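Local coordinates for protein FAD-binding oxidoreductase (Gulosibacter chungangensis, PDB 7PBG) that oxidises 4-ethylphenol to 4-vinylphenol, using a covalently bound FAD as its cofactor, at residues A[83-88]-A[155-160]. Residues are numbered along the deposited sequence; the frame is centred on the assembly and turned at random.
Sequences AFSGGR and WGSVMG. With FAD (flavin-adenine dinucleotide), chain C.
In the pyrophosphate site of the FAD pocket, residues 83-88 and 155-160 meet at Arg88 with Trp155 and at Ser85 with Ser157. The Arg88 chain, extended from CG to NE, runs past the five-membered ring of the indole, its CD 3.5 Å from Trp155 CD1; guanidinium and ring planes lie 45° apart. Water joins the pair twice: one molecule accepts from Arg88 NH1 and donates to Trp155 O and FAD O1P, while the second lies in the indole plane, 2.7 Å from Trp155 NE1, and also bonds Arg88 O and FAD O2'. A leucine in place of Trp155 would probably leave that second water without its NE1 donor and Arg88 CD without its flat partner. Ser157 OG, anti to its backbone N (chi1 165°), N-caps helix 158-163 by accepting from Gly160 N (2.8 Å, 169°), and Ser85 CB packs 3.2 Å from this oxygen. Ser85 OG turns to adenine, donating to FAD N7A at 2.7 Å. Gly86 N and Gly87 N both donate to FAD O2A, Gly87 N at 3.0 Å; Arg88 N donates to FAD O1P and Ser157 N to FAD O2P. Such a glycine-rich turn after a strand, set beside a helix N-terminus so that both offer backbone N-H groups to the diphosphate, is typical of the PCMH-type FAD-binding fold.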
ATOM      1  N   ALA A  83      -8.551  20.503   8.960  1.00 19.44           N
ATOM      2  CA  ALA A  83      -9.258  20.297   7.694  1.00 20.54           C
ATOM      3  C   ALA A  83      -9.845  18.881   7.678  1.00 19.39           C
ATOM      4  O   ALA A  83      -9.174  17.897   8.067  1.00 18.68           O
ATOM      5  CB  ALA A  83      -8.303  20.501   6.564  1.00 20.77           C
ATOM      6  N   PHE A  84     -11.051  18.771   7.183  1.00 19.18           N
ATOM      7  CA  PHE A  84     -11.717  17.460   7.065  1.00 17.07           C
ATOM      8  C   PHE A  84     -12.665  17.551   5.895  1.00 19.26           C
ATOM      9  O   PHE A  84     -12.960  18.638   5.394  1.00 19.49           O
ATOM     10  CB  PHE A  84     -12.448  17.112   8.372  1.00 17.27           C
ATOM     11  CG  PHE A  84     -13.296  18.209   8.961  1.00 18.38           C
ATOM     12  CD1 PHE A  84     -14.592  18.475   8.513  1.00 19.87           C
ATOM     13  CD2 PHE A  84     -12.762  19.041   9.927  1.00 21.92           C
ATOM     14  CE1 PHE A  84     -15.325  19.522   9.049  1.00 21.53           C
ATOM     15  CE2 PHE A  84     -13.500  20.090  10.448  1.00 21.72           C
ATOM     16  CZ  PHE A  84     -14.777  20.326  10.020  1.00 21.66           C
ATOM     17  N   SER A  85     -13.097  16.386   5.472  1.00 17.76           N
ATOM     18  CA  SER A  85     -13.959  16.221   4.294  1.00 18.65           C
ATOM     19  C   SER A  85     -15.425  16.357   4.677  1.00 19.74           C
ATOM     20  O   SER A  85     -16.077  17.300   4.178  1.00 22.41           O
ATOM     21  CB  SER A  85     -13.625  14.932   3.627  1.00 17.83           C
ATOM     22  OG  SER A  85     -12.311  14.982   3.140  1.00 20.12           O
ATOM     23  N   GLY A  86     -15.960  15.370   5.396  1.00 18.20           N
ATOM     24  CA  GLY A  86     -17.342  15.355   5.878  1.00 19.62           C
ATOM     25  C   GLY A  86     -17.428  15.796   7.325  1.00 19.99           C
ATOM     26  O   GLY A  86     -18.485  16.356   7.709  1.00 20.82           O
ATOM     27  N   GLY A  87     -16.387  15.551   8.108  1.00 18.92           N
ATOM     28  CA  GLY A  87     -16.393  15.877   9.547  1.00 20.46           C
ATOM     29  C   GLY A  87     -17.309  14.977  10.369  1.00 20.80           C
ATOM     30  O   GLY A  87     -17.783  15.408  11.418  1.00 23.01           O
ATOM     31  N   ARG A  88     -17.632  13.790   9.873  1.00 18.50           N
ATOM     32  CA  ARG A  88     -18.475  12.814  10.588  1.00 19.35           C
ATOM     33  C   ARG A  88     -17.629  11.668  11.158  1.00 17.94           C
ATOM     34  O   ARG A  88     -18.139  10.527  11.199  1.00 19.04           O
ATOM     35  CB  ARG A  88     -19.615  12.373   9.667  1.00 21.46           C
ATOM     36  CG  ARG A  88     -20.486  13.541   9.228  1.00 24.76           C
ATOM     37  CD  ARG A  88     -21.599  13.178   8.284  1.00 27.31           C
ATOM     38  NE  ARG A  88     -22.314  14.373   7.856  1.00 30.55           N
ATOM     39  CZ  ARG A  88     -21.922  15.227   6.910  1.00 34.79           C
ATOM     40  NH1 ARG A  88     -20.835  15.008   6.186  1.00 31.63           N
ATOM     41  NH2 ARG A  88     -22.650  16.306   6.672  1.00 36.20           N
ATOM     42  N   TRP A 155     -23.250   8.462   5.007  1.00 19.30           N
ATOM     43  CA  TRP A 155     -22.808   9.873   5.064  1.00 19.99           C
ATOM     44  C   TRP A 155     -21.287   9.974   5.204  1.00 17.75           C
ATOM     45  O   TRP A 155     -20.787  11.133   5.180  1.00 19.26           O
ATOM     46  CB  TRP A 155     -23.485  10.605   6.243  1.00 19.48           C
ATOM     47  CG  TRP A 155     -23.302  10.030   7.612  1.00 20.83           C
ATOM     48  CD1 TRP A 155     -22.134   9.755   8.292  1.00 20.49           C
ATOM     49  CD2 TRP A 155     -24.368   9.734   8.549  1.00 21.43           C
ATOM     50  NE1 TRP A 155     -22.399   9.346   9.567  1.00 18.50           N
ATOM     51  CE2 TRP A 155     -23.759   9.265   9.736  1.00 20.85           C
ATOM     52  CE3 TRP A 155     -25.764   9.786   8.486  1.00 24.28           C
ATOM     53  CZ2 TRP A 155     -24.499   8.888  10.857  1.00 26.15           C
ATOM     54  CZ3 TRP A 155     -26.499   9.378   9.586  1.00 24.73           C
ATOM     55  CH2 TRP A 155     -25.874   8.970  10.761  1.00 24.07           C
ATOM     56  N   GLY A 156     -20.583   8.864   5.400  1.00 17.85           N
ATOM     57  CA  GLY A 156     -19.109   8.859   5.423  1.00 19.62           C
ATOM     58  C   GLY A 156     -18.546   9.422   4.129  1.00 18.08           C
ATOM     59  O   GLY A 156     -19.124   9.181   3.059  1.00 18.14           O
ATOM     60  N   SER A 157     -17.497  10.230   4.202  1.00 17.87           N
ATOM     61  CA  SER A 157     -16.746  10.766   3.035  1.00 17.41           C
ATOM     62  C   SER A 157     -15.820   9.713   2.420  1.00 18.10           C
ATOM     63  O   SER A 157     -14.989   9.074   3.155  1.00 16.74           O
ATOM     64  CB  SER A 157     -15.950  12.004   3.429  1.00 17.97           C
ATOM     65  OG  SER A 157     -14.991  12.298   2.440  1.00 17.68           O
ATOM     66  N   VAL A 158     -15.913   9.469   1.118  1.00 19.86           N
ATOM     67  CA  VAL A 158     -15.000   8.482   0.469  1.00 18.70           C
ATOM     68  C   VAL A 158     -13.571   8.865   0.806  1.00 18.61           C
ATOM     69  O   VAL A 158     -12.771   7.991   1.277  1.00 19.35           O
ATOM     70  CB  VAL A 158     -15.282   8.406  -1.037  1.00 20.99           C
ATOM     71  CG1 VAL A 158     -14.357   7.421  -1.754  1.00 22.18           C
ATOM     72  CG2 VAL A 158     -16.733   8.109  -1.297  1.00 20.66           C
ATOM     73  N   MET A 159     -13.272  10.151   0.698  1.00 16.94           N
ATOM     74  CA  MET A 159     -11.911  10.680   0.944  1.00 18.68           C
ATOM     75  C   MET A 159     -11.594  10.669   2.433  1.00 18.08           C
ATOM     76  O   MET A 159     -10.475  10.203   2.871  1.00 17.64           O
ATOM     77  CB  MET A 159     -11.806  12.097   0.395  1.00 17.75           C
ATOM     78  CG  MET A 159     -10.462  12.665   0.613  1.00 20.07           C
ATOM     79  SD  MET A 159     -10.342  14.394   0.132  1.00 19.65           S
ATOM     80  CE  MET A 159     -10.496  14.208  -1.646  1.00 19.96           C
ATOM     81  N   GLY A 160     -12.501  11.228   3.227  1.00 18.31           N
ATOM     82  CA  GLY A 160     -12.240  11.402   4.666  1.00 18.42           C
ATOM     83  C   GLY A 160     -12.030  10.070   5.360  1.00 20.57           C
ATOM     84  O   GLY A 160     -11.109   9.904   6.166  1.00 18.35           O
TER
HETATM   85  PA  FAD C 601     -13.784  13.085   8.050  1.00 17.83           P
HETATM   86  O1A FAD C 601     -14.313  13.389   9.414  1.00 19.12           O
HETATM   87  O2A FAD C 601     -14.044  14.072   6.939  1.00 18.25           O
HETATM   88  O5B FAD C 601     -12.231  12.894   8.167  1.00 16.85           O
HETATM   89  C5B FAD C 601     -11.644  12.131   9.211  1.00 16.90           C
HETATM   90  C4B FAD C 601     -10.261  12.680   9.458  1.00 18.48           C
HETATM   91  O4B FAD C 601      -9.416  12.490   8.285  1.00 18.57           O
HETATM   92  C3B FAD C 601     -10.174  14.189   9.735  1.00 18.55           C
HETATM   93  O3B FAD C 601     -10.459  14.484  11.100  1.00 20.59           O
HETATM   94  C2B FAD C 601      -8.754  14.531   9.256  1.00 17.53           C
HETATM   95  O2B FAD C 601      -7.825  14.188  10.268  1.00 19.38           O
HETATM   96  C1B FAD C 601      -8.627  13.639   8.026  1.00 18.00           C
HETATM   97  N9A FAD C 601      -9.084  14.236   6.799  1.00 19.11           N
HETATM   98  C8A FAD C 601     -10.293  14.032   6.212  1.00 18.78           C
HETATM   99  N7A FAD C 601     -10.415  14.689   5.097  1.00 19.27           N
HETATM  100  C5A FAD C 601      -9.252  15.412   4.973  1.00 17.77           C
HETATM  101  C6A FAD C 601      -8.777  16.259   3.968  1.00 18.35           C
HETATM  102  N6A FAD C 601      -9.503  16.606   2.897  1.00 18.32           N
HETATM  103  N1A FAD C 601      -7.553  16.804   4.153  1.00 20.84           N
HETATM  104  C2A FAD C 601      -6.833  16.443   5.246  1.00 20.42           C
HETATM  105  N3A FAD C 601      -7.170  15.626   6.236  1.00 20.79           N
HETATM  106  C4A FAD C 601      -8.411  15.140   6.034  1.00 18.14           C
HETATM  107  N1  FAD C 601     -15.422   3.685  10.228  1.00 17.95           N
HETATM  108  C2  FAD C 601     -14.962   2.841   9.321  1.00 15.61           C
HETATM  109  O2  FAD C 601     -13.893   3.077   8.702  1.00 16.24           O
HETATM  110  N3  FAD C 601     -15.658   1.745   8.962  1.00 17.11           N
HETATM  111  C4  FAD C 601     -16.828   1.384   9.567  1.00 19.16           C
HETATM  112  O4  FAD C 601     -17.464   0.400   9.145  1.00 23.78           O
HETATM  113  C4X FAD C 601     -17.325   2.212  10.556  1.00 20.22           C
HETATM  114  N5  FAD C 601     -18.436   1.858  11.146  1.00 21.11           N
HETATM  115  C5X FAD C 601     -18.913   2.706  12.115  1.00 19.81           C
HETATM  116  C6  FAD C 601     -20.117   2.361  12.745  1.00 20.38           C
HETATM  117  C7  FAD C 601     -20.703   3.179  13.691  1.00 19.88           C
HETATM  118  C7M FAD C 601     -22.014   2.769  14.330  1.00 20.17           C
HETATM  119  C8  FAD C 601     -20.067   4.398  14.013  1.00 19.02           C
HETATM  120  C8M FAD C 601     -20.664   5.319  15.033  1.00 21.45           C
HETATM  121  C9  FAD C 601     -18.864   4.731  13.425  1.00 19.25           C
HETATM  122  C9A FAD C 601     -18.261   3.913  12.452  1.00 17.27           C
HETATM  123  N10 FAD C 601     -17.080   4.249  11.797  1.00 19.66           N
HETATM  124  C10 FAD C 601     -16.578   3.409  10.812  1.00 18.36           C
HETATM  125  C1' FAD C 601     -16.384   5.539  12.038  1.00 17.57           C
HETATM  126  C2' FAD C 601     -16.860   6.672  11.115  1.00 19.28           C
HETATM  127  O2' FAD C 601     -18.323   6.672  10.989  1.00 21.73           O
HETATM  128  C3' FAD C 601     -16.325   6.611   9.669  1.00 18.67           C
HETATM  129  O3' FAD C 601     -14.958   6.281   9.671  1.00 18.55           O
HETATM  130  C4' FAD C 601     -16.517   7.886   8.837  1.00 18.94           C
HETATM  131  O4' FAD C 601     -16.511   7.565   7.437  1.00 22.16           O
HETATM  132  C5' FAD C 601     -15.448   8.901   9.141  1.00 16.78           C
HETATM  133  O5' FAD C 601     -15.928  10.243   8.987  1.00 19.89           O
HETATM  134  P   FAD C 601     -15.779  11.028   7.605  1.00 19.61           P
HETATM  135  O1P FAD C 601     -16.773  12.151   7.598  1.00 19.52           O
HETATM  136  O2P FAD C 601     -15.864   9.999   6.523  1.00 19.17           O
HETATM  137  O3P FAD C 601     -14.292  11.617   7.645  1.00 18.08           O
HETATM  138  O   HOH W   1     -19.041  12.714   6.111  1.00 23.36           O
HETATM  139  O   HOH W   2     -20.212   8.713  11.048  1.00 25.33           O